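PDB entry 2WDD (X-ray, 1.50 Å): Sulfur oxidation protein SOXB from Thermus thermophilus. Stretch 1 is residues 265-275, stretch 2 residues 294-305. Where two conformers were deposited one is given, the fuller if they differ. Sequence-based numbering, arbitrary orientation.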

# COMPACT_ATOMS: atom_id res chain seq x y z
N GLY A 265 8.78 4.85 0.27
CA GLY A 265 8.80 3.63 -0.53
C GLY A 265 10.12 2.94 -0.17
O GLY A 265 11.14 3.62 -0.01
N MET A 266 10.12 1.62 -0.03
CA MET A 266 11.33 0.93 0.41
C MET A 266 12.59 1.08 -0.42
O MET A 266 13.68 1.11 0.13
CB MET A 266 11.06 -0.53 0.76
CG MET A 266 12.13 -1.11 1.67
SD MET A 266 11.66 -2.74 2.30
CE MET A 266 11.69 -3.75 0.83
N GLN A 267 12.46 1.15 -1.75
CA GLN A 267 13.65 1.27 -2.59
C GLN A 267 14.25 2.65 -2.43
O GLN A 267 15.48 2.81 -2.38
CB GLN A 267 13.31 1.00 -4.05
CG GLN A 267 12.69 -0.39 -4.28
CD GLN A 267 13.55 -1.50 -3.69
OE1 GLN A 267 14.74 -1.59 -3.98
NE2 GLN A 267 12.94 -2.36 -2.87
N LEU A 268 13.40 3.66 -2.31
CA LEU A 268 13.90 5.01 -2.08
C LEU A 268 14.56 5.07 -0.70
O LEU A 268 15.61 5.68 -0.52
CB LEU A 268 12.78 6.03 -2.22
CG LEU A 268 13.16 7.49 -1.99
CD1 LEU A 268 14.41 7.88 -2.79
CD2 LEU A 268 11.97 8.38 -2.36
N ASP A 269 13.95 4.42 0.29
CA ASP A 269 14.56 4.37 1.61
C ASP A 269 15.94 3.73 1.53
O ASP A 269 16.87 4.16 2.22
CB ASP A 269 13.69 3.57 2.57
CG ASP A 269 12.46 4.33 3.04
OD1 ASP A 269 12.51 5.59 3.05
OD2 ASP A 269 11.49 3.67 3.47
N ALA A 270 16.08 2.66 0.74
CA ALA A 270 17.37 1.98 0.63
C ALA A 270 18.41 2.92 0.02
O ALA A 270 19.58 2.92 0.44
CB ALA A 270 17.26 0.70 -0.20
N ALA A 271 18.00 3.73 -0.96
CA ALA A 271 18.91 4.68 -1.59
C ALA A 271 19.35 5.72 -0.57
O ALA A 271 20.52 6.10 -0.53
CB ALA A 271 18.24 5.34 -2.79
N LEU A 272 18.41 6.17 0.27
CA LEU A 272 18.72 7.16 1.30
C LEU A 272 19.68 6.59 2.35
O LEU A 272 20.51 7.33 2.89
CB LEU A 272 17.45 7.66 1.97
CG LEU A 272 16.54 8.53 1.09
CD1 LEU A 272 15.24 8.82 1.83
CD2 LEU A 272 17.26 9.83 0.71
N ALA A 273 19.55 5.30 2.64
CA ALA A 273 20.42 4.65 3.62
C ALA A 273 21.89 4.75 3.19
O ALA A 273 22.79 4.74 4.02
CB ALA A 273 20.02 3.20 3.82
N GLU A 274 22.12 4.84 1.88
CA GLU A 274 23.48 4.93 1.35
C GLU A 274 23.91 6.38 1.14
O GLU A 274 25.03 6.65 0.73
CB GLU A 274 23.58 4.20 0.02
CG GLU A 274 23.17 2.73 0.06
CD GLU A 274 23.41 2.02 -1.25
OE1 GLU A 274 23.13 2.63 -2.31
OE2 GLU A 274 23.88 0.87 -1.23
N ARG A 275 23.00 7.32 1.39
CA ARG A 275 23.29 8.74 1.15
C ARG A 275 23.27 9.60 2.42
O ARG A 275 24.00 10.59 2.51
CB ARG A 275 22.31 9.32 0.12
CG ARG A 275 22.39 8.65 -1.25
CD ARG A 275 21.94 9.60 -2.35
NE ARG A 275 20.86 9.04 -3.16
CZ ARG A 275 21.02 8.09 -4.07
NH1 ARG A 275 19.98 7.65 -4.77
NH2 ARG A 275 22.22 7.56 -4.28
N PRO A 294 15.29 -8.03 8.95
CA PRO A 294 15.58 -6.67 8.46
C PRO A 294 16.58 -6.68 7.30
O PRO A 294 17.43 -7.58 7.19
CB PRO A 294 16.17 -5.98 9.69
CG PRO A 294 16.82 -7.12 10.47
CD PRO A 294 15.88 -8.29 10.27
N TRP A 295 16.45 -5.69 6.44
CA TRP A 295 17.29 -5.56 5.27
C TRP A 295 18.43 -4.62 5.62
O TRP A 295 18.19 -3.47 5.99
CB TRP A 295 16.45 -4.99 4.12
CG TRP A 295 17.14 -4.85 2.82
CD1 TRP A 295 18.29 -5.49 2.41
CD2 TRP A 295 16.71 -4.06 1.72
NE1 TRP A 295 18.60 -5.12 1.13
CE2 TRP A 295 17.65 -4.24 0.68
CE3 TRP A 295 15.62 -3.22 1.51
CZ2 TRP A 295 17.52 -3.60 -0.56
CZ3 TRP A 295 15.50 -2.58 0.28
CH2 TRP A 295 16.43 -2.80 -0.75
N ARG A 296 19.66 -5.11 5.55
CA ARG A 296 20.82 -4.30 5.87
C ARG A 296 21.29 -3.56 4.61
O ARG A 296 21.66 -4.18 3.61
CB ARG A 296 21.95 -5.20 6.40
CG ARG A 296 23.18 -4.42 6.84
CD ARG A 296 22.89 -3.64 8.10
NE ARG A 296 24.10 -3.01 8.64
CZ ARG A 296 24.11 -2.22 9.71
NH1 ARG A 296 22.99 -1.95 10.36
NH2 ARG A 296 25.25 -1.69 10.12
N VAL A 297 21.25 -2.24 4.68
CA VAL A 297 21.71 -1.38 3.59
C VAL A 297 22.63 -0.32 4.20
O VAL A 297 22.22 0.41 5.10
CB VAL A 297 20.54 -0.72 2.84
CG1 VAL A 297 21.08 0.15 1.69
CG2 VAL A 297 19.57 -1.78 2.30
N GLY A 298 23.88 -0.28 3.76
CA GLY A 298 24.84 0.64 4.33
C GLY A 298 24.97 0.31 5.81
O GLY A 298 25.17 -0.84 6.18
N LYS A 299 24.79 1.32 6.66
CA LYS A 299 24.84 1.13 8.11
C LYS A 299 23.43 1.23 8.70
O LYS A 299 23.25 1.61 9.86
CB LYS A 299 25.73 2.21 8.73
CG LYS A 299 27.19 2.14 8.27
CD LYS A 299 27.79 0.78 8.61
CE LYS A 299 29.12 0.57 7.90
NZ LYS A 299 29.84 -0.62 8.43
N THR A 300 22.43 0.88 7.89
CA THR A 300 21.04 0.99 8.32
C THR A 300 20.30 -0.33 8.20
O THR A 300 20.51 -1.07 7.25
CB THR A 300 20.33 2.03 7.42
OG1 THR A 300 21.02 3.28 7.48
CG2 THR A 300 18.85 2.20 7.80
N TRP A 301 19.38 -0.58 9.13
CA TRP A 301 18.47 -1.73 9.03
C TRP A 301 17.15 -1.18 8.48
O TRP A 301 16.71 -0.11 8.90
CB TRP A 301 18.18 -2.32 10.41
CG TRP A 301 19.35 -3.06 10.98
CD1 TRP A 301 20.12 -2.66 12.04
CD2 TRP A 301 19.89 -4.30 10.52
NE1 TRP A 301 21.12 -3.59 12.26
CE2 TRP A 301 20.99 -4.61 11.35
CE3 TRP A 301 19.56 -5.18 9.49
CZ2 TRP A 301 21.77 -5.76 11.17
CZ3 TRP A 301 20.32 -6.33 9.32
CH2 TRP A 301 21.41 -6.60 10.15
N ILE A 302 16.48 -1.94 7.63
CA ILE A 302 15.19 -1.53 7.06
C ILE A 302 14.14 -2.61 7.33
O ILE A 302 14.38 -3.80 7.09
CB ILE A 302 15.33 -1.28 5.55
CG1 ILE A 302 16.33 -0.15 5.30
CG2 ILE A 302 13.97 -0.93 4.93
CD1 ILE A 302 16.60 0.12 3.82
N VAL A 303 13.00 -2.20 7.87
CA VAL A 303 11.89 -3.11 8.15
C VAL A 303 10.64 -2.52 7.49
O VAL A 303 10.29 -1.37 7.74
CB VAL A 303 11.67 -3.26 9.66
CG1 VAL A 303 10.40 -4.04 9.96
CG2 VAL A 303 12.91 -3.92 10.30
N ALA A 304 9.98 -3.32 6.65
CA ALA A 304 8.78 -2.86 5.93
C ALA A 304 7.52 -2.95 6.78
O ALA A 304 7.41 -3.80 7.66
CB ALA A 304 8.61 -3.66 4.64
N GLY A 305 6.53 -2.12 6.44
CA GLY A 305 5.28 -2.07 7.20
C GLY A 305 4.08 -2.88 6.74
O GLY A 305 3.02 -2.82 7.37
O HOH W 1 23.39 3.96 6.34

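Stretch 2 is a β-hairpin, and the helix of stretch 1 packs across one side of it. The helix runs almost exactly against the direction of the second strand, at 172°, with the two axes approaching to 9.5 Å. No direct hydrogen bond joins the two stretches; apolar packing and one bridging water do the work.

Pro 294 lies beyond reach of the helix, so the contact begins at Trp 295. Its backbone pairs with Ile 302 in both directions: Trp 295 N donates to Ile 302 O at 2.9 Å, and Ile 302 N donates to Trp 295 O at 2.8 Å, which anchors the residue while its CA-to-CB bond points toward the helix. With chi1 at t, the long flat indole reaches the first turns of that helix. Trp 295 CZ3 lies 3.9 Å from Met 266 CG, and Trp 295 CH2 lies 3.6 Å from Ala 270 CB. The Met 266 carbon and Gln 267 OE1, 3.8 Å from Trp 295 CH2, both sit at the ring edge, near its plane. The methyl of Ala 270 is small enough to let so broad a ring come close. Met 266 SD stands obliquely to the six-membered ring of Trp 295, 5.3 Å from its centroid.

Alternation along the strand leaves Arg 296 out of reach and brings Val 297 back toward the helix. Its branched side chain fills a place lined by small residues: Val 297 CG1 is 3.4 Å from Ala 270 O and 3.9 Å from Ala 273 CB, while Val 297 CG2 is 4.2 Å from Ala 270 CB. Glu 274, though exposed, adds the aliphatic part of its chain, with Glu 274 CG 3.7 Å from Val 297 CG1.

A type II' turn from Val 297 to Thr 300 then reverses the chain. Gly 298 suits it doubly: its phi of 60° favours glycine, and an ideal CB would lie a tight 3.1 Å from Ala 273 O. This is also where the backbones draw nearest, with the CA atoms of Gly 298 and Glu 274 5.4 Å apart. Lys 299 sends its side-chain end away, but Lys 299 N donates to water 1 at 3.0 Å. That water in turn donates to Ala 273 O at 2.5 Å and to Thr 300 OG1 at 2.7 Å, linking the turn to the backbone of Ala 273. Thr 300 thus offers a polar atom to the water, yet Thr 300 OG1 also rests 3.8 Å from Ala 273 CB.

Trp 301 points away, and Ile 302 points toward the helix. Its extended side chain, with chi2 at t, spans a helical turn: Ile 302 CD1 reaches Ala 270 CA at 3.8 Å, while Ile 302 CG2 meets Met 266 CG at 3.7 Å. Val 303 again faces away. Ala 304, directed sideways, closes the contact with Ala 304 CB 4.0 Å from Met 266 SD; the flexible, unbranched methionine can thereby touch Trp 295, Ile 302 and Ala 304 together.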